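Local coordinates for protein alpha-Amylase (PDB 2B5D) that belongs to glycoside hydrolase family 57 and combines a family 57 domain with a helical C-terminal region, at residues 429-441 against 516-528. Sequence-based numbering, arbitrary orientation.
Sequences RMIDLSKKYYNSS and PEINFRVMARDVI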
# COMPACT_ATOMS: atom_id res chain seq x y z
N ARG A 429 -30.41 -12.93 -5.73
CA ARG A 429 -30.84 -12.34 -7.00
C ARG A 429 -30.74 -13.34 -8.12
O ARG A 429 -31.59 -13.37 -8.98
CB ARG A 429 -30.02 -11.10 -7.39
CG ARG A 429 -30.64 -9.79 -6.96
CD ARG A 429 -29.77 -9.06 -5.94
NE ARG A 429 -28.66 -8.33 -6.56
CZ ARG A 429 -28.38 -7.04 -6.33
NH1 ARG A 429 -27.34 -6.47 -6.94
NH2 ARG A 429 -29.12 -6.32 -5.49
N MET A 430 -29.66 -14.12 -8.14
CA MET A 430 -29.45 -15.11 -9.22
C MET A 430 -30.60 -16.13 -9.31
O MET A 430 -30.92 -16.62 -10.41
CB MET A 430 -28.13 -15.84 -9.01
CG MET A 430 -27.78 -16.79 -10.14
SD MET A 430 -27.30 -15.85 -11.63
CE MET A 430 -27.95 -16.80 -12.99
N ILE A 431 -31.18 -16.45 -8.14
CA ILE A 431 -32.19 -17.49 -8.02
C ILE A 431 -33.51 -16.93 -8.53
O ILE A 431 -34.12 -17.54 -9.41
CB ILE A 431 -32.32 -18.03 -6.57
CG1 ILE A 431 -31.12 -18.92 -6.20
CG2 ILE A 431 -33.56 -18.90 -6.44
CD1 ILE A 431 -30.85 -18.96 -4.72
N ASP A 432 -33.93 -15.79 -7.98
CA ASP A 432 -35.02 -14.96 -8.52
C ASP A 432 -35.02 -14.88 -10.03
O ASP A 432 -35.98 -15.26 -10.66
CB ASP A 432 -34.93 -13.55 -7.99
CG ASP A 432 -35.31 -13.47 -6.55
OD1 ASP A 432 -35.48 -14.52 -5.93
OD2 ASP A 432 -35.43 -12.35 -6.01
N LEU A 433 -33.95 -14.39 -10.61
CA LEU A 433 -33.95 -14.21 -12.04
C LEU A 433 -33.97 -15.50 -12.84
O LEU A 433 -34.44 -15.55 -14.00
CB LEU A 433 -32.75 -13.33 -12.43
CG LEU A 433 -32.57 -11.94 -11.77
CD1 LEU A 433 -31.30 -11.30 -12.26
CD2 LEU A 433 -33.73 -11.03 -12.04
N SER A 434 -33.42 -16.58 -12.27
CA SER A 434 -33.37 -17.83 -13.02
C SER A 434 -34.79 -18.42 -13.10
O SER A 434 -35.12 -19.06 -14.09
CB SER A 434 -32.40 -18.85 -12.40
OG SER A 434 -32.90 -19.24 -11.13
N LYS A 435 -35.57 -18.19 -12.06
CA LYS A 435 -36.96 -18.63 -12.00
C LYS A 435 -37.81 -17.71 -12.89
O LYS A 435 -38.55 -18.18 -13.76
CB LYS A 435 -37.47 -18.60 -10.55
CG LYS A 435 -37.00 -19.76 -9.67
CD LYS A 435 -37.45 -19.58 -8.22
CE LYS A 435 -36.88 -20.68 -7.31
NZ LYS A 435 -36.93 -20.24 -5.83
N LYS A 436 -37.69 -16.39 -12.68
CA LYS A 436 -38.33 -15.39 -13.54
C LYS A 436 -38.11 -15.62 -15.05
O LYS A 436 -39.05 -15.48 -15.84
CB LYS A 436 -37.93 -13.98 -13.10
CG LYS A 436 -38.56 -12.84 -13.90
CD LYS A 436 -38.21 -11.48 -13.29
CE LYS A 436 -38.95 -10.33 -14.00
NZ LYS A 436 -38.17 -9.77 -15.16
N TYR A 437 -36.92 -16.02 -15.47
CA TYR A 437 -36.68 -16.20 -16.91
C TYR A 437 -36.53 -17.64 -17.29
O TYR A 437 -35.97 -17.96 -18.34
CB TYR A 437 -35.45 -15.41 -17.40
CG TYR A 437 -35.59 -13.89 -17.32
CD1 TYR A 437 -36.06 -13.15 -18.41
CD2 TYR A 437 -35.28 -13.20 -16.13
CE1 TYR A 437 -36.20 -11.76 -18.33
CE2 TYR A 437 -35.40 -11.82 -16.03
CZ TYR A 437 -35.87 -11.11 -17.14
OH TYR A 437 -35.99 -9.74 -17.03
N TYR A 438 -37.07 -18.52 -16.44
CA TYR A 438 -37.00 -19.96 -16.68
C TYR A 438 -37.43 -20.34 -18.10
O TYR A 438 -36.72 -21.08 -18.81
CB TYR A 438 -37.77 -20.79 -15.61
CG TYR A 438 -37.43 -22.27 -15.75
CD1 TYR A 438 -36.27 -22.81 -15.16
CD2 TYR A 438 -38.23 -23.12 -16.53
CE1 TYR A 438 -35.94 -24.15 -15.33
CE2 TYR A 438 -37.92 -24.45 -16.70
CZ TYR A 438 -36.76 -24.96 -16.10
OH TYR A 438 -36.45 -26.29 -16.28
N ASN A 439 -38.57 -19.78 -18.51
CA ASN A 439 -39.19 -20.08 -19.80
C ASN A 439 -38.93 -19.12 -20.95
O ASN A 439 -39.45 -19.34 -22.06
CB ASN A 439 -40.68 -20.27 -19.61
CG ASN A 439 -40.97 -21.42 -18.68
OD1 ASN A 439 -40.69 -22.58 -19.01
ND2 ASN A 439 -41.47 -21.11 -17.51
N SER A 440 -38.13 -18.07 -20.69
CA SER A 440 -37.61 -17.19 -21.74
C SER A 440 -36.98 -17.95 -22.91
O SER A 440 -36.36 -19.00 -22.73
CB SER A 440 -36.61 -16.20 -21.14
OG SER A 440 -35.83 -15.55 -22.14
N SER A 441 -37.15 -17.43 -24.12
CA SER A 441 -36.41 -17.93 -25.28
C SER A 441 -35.50 -16.84 -25.88
O SER A 441 -34.90 -17.02 -26.94
CB SER A 441 -37.39 -18.47 -26.34
OG SER A 441 -38.14 -17.38 -26.87
N PRO A 516 -18.56 -22.80 -21.00
CA PRO A 516 -19.30 -22.37 -22.19
C PRO A 516 -20.70 -22.97 -22.31
O PRO A 516 -21.61 -22.35 -22.84
CB PRO A 516 -18.41 -22.83 -23.37
CG PRO A 516 -17.33 -23.75 -22.76
CD PRO A 516 -17.22 -23.33 -21.31
N GLU A 517 -20.86 -24.19 -21.81
CA GLU A 517 -22.08 -24.98 -21.87
C GLU A 517 -23.01 -24.73 -20.71
O GLU A 517 -24.03 -25.40 -20.59
CB GLU A 517 -21.68 -26.43 -21.76
CG GLU A 517 -21.29 -26.82 -20.24
CD GLU A 517 -19.78 -26.64 -19.87
OE1 GLU A 517 -19.08 -25.92 -20.58
OE2 GLU A 517 -19.31 -27.24 -18.85
N ILE A 518 -22.67 -23.80 -19.82
CA ILE A 518 -23.50 -23.63 -18.63
C ILE A 518 -24.95 -23.22 -19.00
O ILE A 518 -25.22 -22.70 -20.11
CB ILE A 518 -22.83 -22.62 -17.62
CG1 ILE A 518 -23.22 -22.91 -16.16
CG2 ILE A 518 -23.13 -21.18 -18.00
CD1 ILE A 518 -22.55 -21.96 -15.13
N ASN A 519 -25.87 -23.41 -18.08
CA ASN A 519 -27.21 -22.99 -18.28
C ASN A 519 -27.72 -22.42 -17.00
O ASN A 519 -27.86 -23.14 -16.07
CB ASN A 519 -28.08 -24.21 -18.59
CG ASN A 519 -29.52 -23.83 -19.01
OD1 ASN A 519 -30.19 -22.96 -18.39
ND2 ASN A 519 -30.00 -24.50 -20.02
N PHE A 520 -28.09 -21.15 -16.98
CA PHE A 520 -28.43 -20.46 -15.75
C PHE A 520 -29.56 -21.12 -15.04
O PHE A 520 -29.80 -20.82 -13.87
CB PHE A 520 -28.81 -18.99 -16.04
CG PHE A 520 -30.17 -18.82 -16.73
CD1 PHE A 520 -31.32 -18.59 -15.98
CD2 PHE A 520 -30.28 -18.91 -18.13
CE1 PHE A 520 -32.57 -18.47 -16.61
CE2 PHE A 520 -31.51 -18.78 -18.76
CZ PHE A 520 -32.65 -18.56 -17.99
N ARG A 521 -30.30 -21.97 -15.78
CA ARG A 521 -31.49 -22.64 -15.22
C ARG A 521 -31.22 -23.65 -14.10
O ARG A 521 -32.11 -23.82 -13.19
CB ARG A 521 -32.46 -23.11 -16.32
CG ARG A 521 -33.38 -21.95 -16.83
CD ARG A 521 -34.21 -22.27 -18.09
NE ARG A 521 -33.37 -22.40 -19.27
CZ ARG A 521 -33.26 -21.49 -20.24
NH1 ARG A 521 -34.00 -20.39 -20.25
NH2 ARG A 521 -32.44 -21.70 -21.25
N VAL A 522 -29.97 -24.18 -14.04
CA VAL A 522 -29.51 -24.88 -12.81
C VAL A 522 -29.93 -24.18 -11.53
O VAL A 522 -30.17 -24.82 -10.50
CB VAL A 522 -27.95 -25.12 -12.65
CG1 VAL A 522 -27.50 -26.46 -13.22
CG2 VAL A 522 -27.07 -23.92 -13.08
N MET A 523 -30.03 -22.86 -11.56
CA MET A 523 -30.32 -22.10 -10.29
C MET A 523 -31.78 -22.04 -9.96
O MET A 523 -32.18 -21.54 -8.89
CB MET A 523 -29.74 -20.69 -10.34
CG MET A 523 -28.18 -20.67 -10.41
SD MET A 523 -27.46 -21.32 -8.88
CE MET A 523 -28.00 -20.17 -7.57
N ALA A 524 -32.61 -22.52 -10.87
CA ALA A 524 -34.05 -22.46 -10.61
C ALA A 524 -34.62 -23.79 -10.06
O ALA A 524 -35.84 -23.88 -9.81
CB ALA A 524 -34.81 -22.00 -11.88
N ARG A 525 -33.77 -24.82 -9.89
CA ARG A 525 -34.23 -26.15 -9.45
C ARG A 525 -34.66 -26.18 -8.01
O ARG A 525 -34.29 -25.29 -7.25
CB ARG A 525 -33.19 -27.22 -9.65
CG ARG A 525 -32.69 -27.35 -11.03
CD ARG A 525 -31.25 -27.33 -10.74
NE ARG A 525 -30.54 -28.56 -10.92
CZ ARG A 525 -29.32 -28.83 -10.43
NH1 ARG A 525 -28.64 -27.97 -9.65
NH2 ARG A 525 -28.80 -30.00 -10.75
N ASP A 526 -35.48 -27.16 -7.64
CA ASP A 526 -35.87 -27.29 -6.23
C ASP A 526 -34.70 -27.78 -5.38
O ASP A 526 -33.69 -28.32 -5.89
CB ASP A 526 -37.08 -28.22 -5.97
CG ASP A 526 -37.85 -27.80 -4.68
OD1 ASP A 526 -37.65 -26.59 -4.24
OD2 ASP A 526 -38.62 -28.66 -4.10
N VAL A 527 -34.88 -27.59 -4.08
CA VAL A 527 -33.93 -28.02 -3.11
C VAL A 527 -34.66 -28.74 -1.99
O VAL A 527 -35.87 -28.63 -1.89
CB VAL A 527 -33.15 -26.79 -2.51
CG1 VAL A 527 -32.38 -26.09 -3.63
CG2 VAL A 527 -34.11 -25.83 -1.71
N ILE A 528 -33.91 -29.55 -1.23
CA ILE A 528 -34.06 -29.65 0.23
C ILE A 528 -33.91 -31.07 0.83
O ILE A 528 -32.87 -31.74 0.64
CB ILE A 528 -35.27 -28.82 0.79
CG1 ILE A 528 -34.84 -27.99 2.01
CG2 ILE A 528 -36.47 -29.71 1.10
CD1 ILE A 528 -35.87 -26.76 2.45
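Met523 meets helix 418-436 through two aliphatic contacts: its CE lies 3.6 Å from Ile431 CG1, and its CG 3.9 Å from Met430 CG. Each of these side chains crosses Met523 at about a right angle, and bends at chi2 and chi3 fold the Met523 chain so that CG meets Met430 and CE reaches Ile431. One turn further on, Ser434 faces the 3-10 segment 520-523. With chi1 at 66°, Ser434 OG turns back to give a 2.7 Å hydrogen bond to Ile431 O, an acceptor also used by Lys435 N; Ser434 CB packs 3.7 Å from Phe520 CD1. The Phe520 ring presents its edge to the helix end, with CZ 3.4 Å from Tyr437 O near the ring plane. Ala524 CB packs 3.8 Å from Lys435 CG and also touches Tyr438 CD1. The ring of Tyr438, just past the helix end, meets the aliphatic part of Arg521, whose CG is 3.4 Å from Tyr438 CD1; the exact position of Arg521 CD over that face is less sure, and an NH1 bond to Tyr438 O is likewise doubtful. In the second shell, Arg521 NH2 forms a salt bridge with Glu446 of helix 443-458, and Met523 touches Ala161 of helix 156-174. The tail after helix 502-511 thus packs on helix 418-436 of the helical C-terminal region mainly by apolar contact, with Ser434's hydroxyl bonded within its own helix and the arginine's charge paired outside.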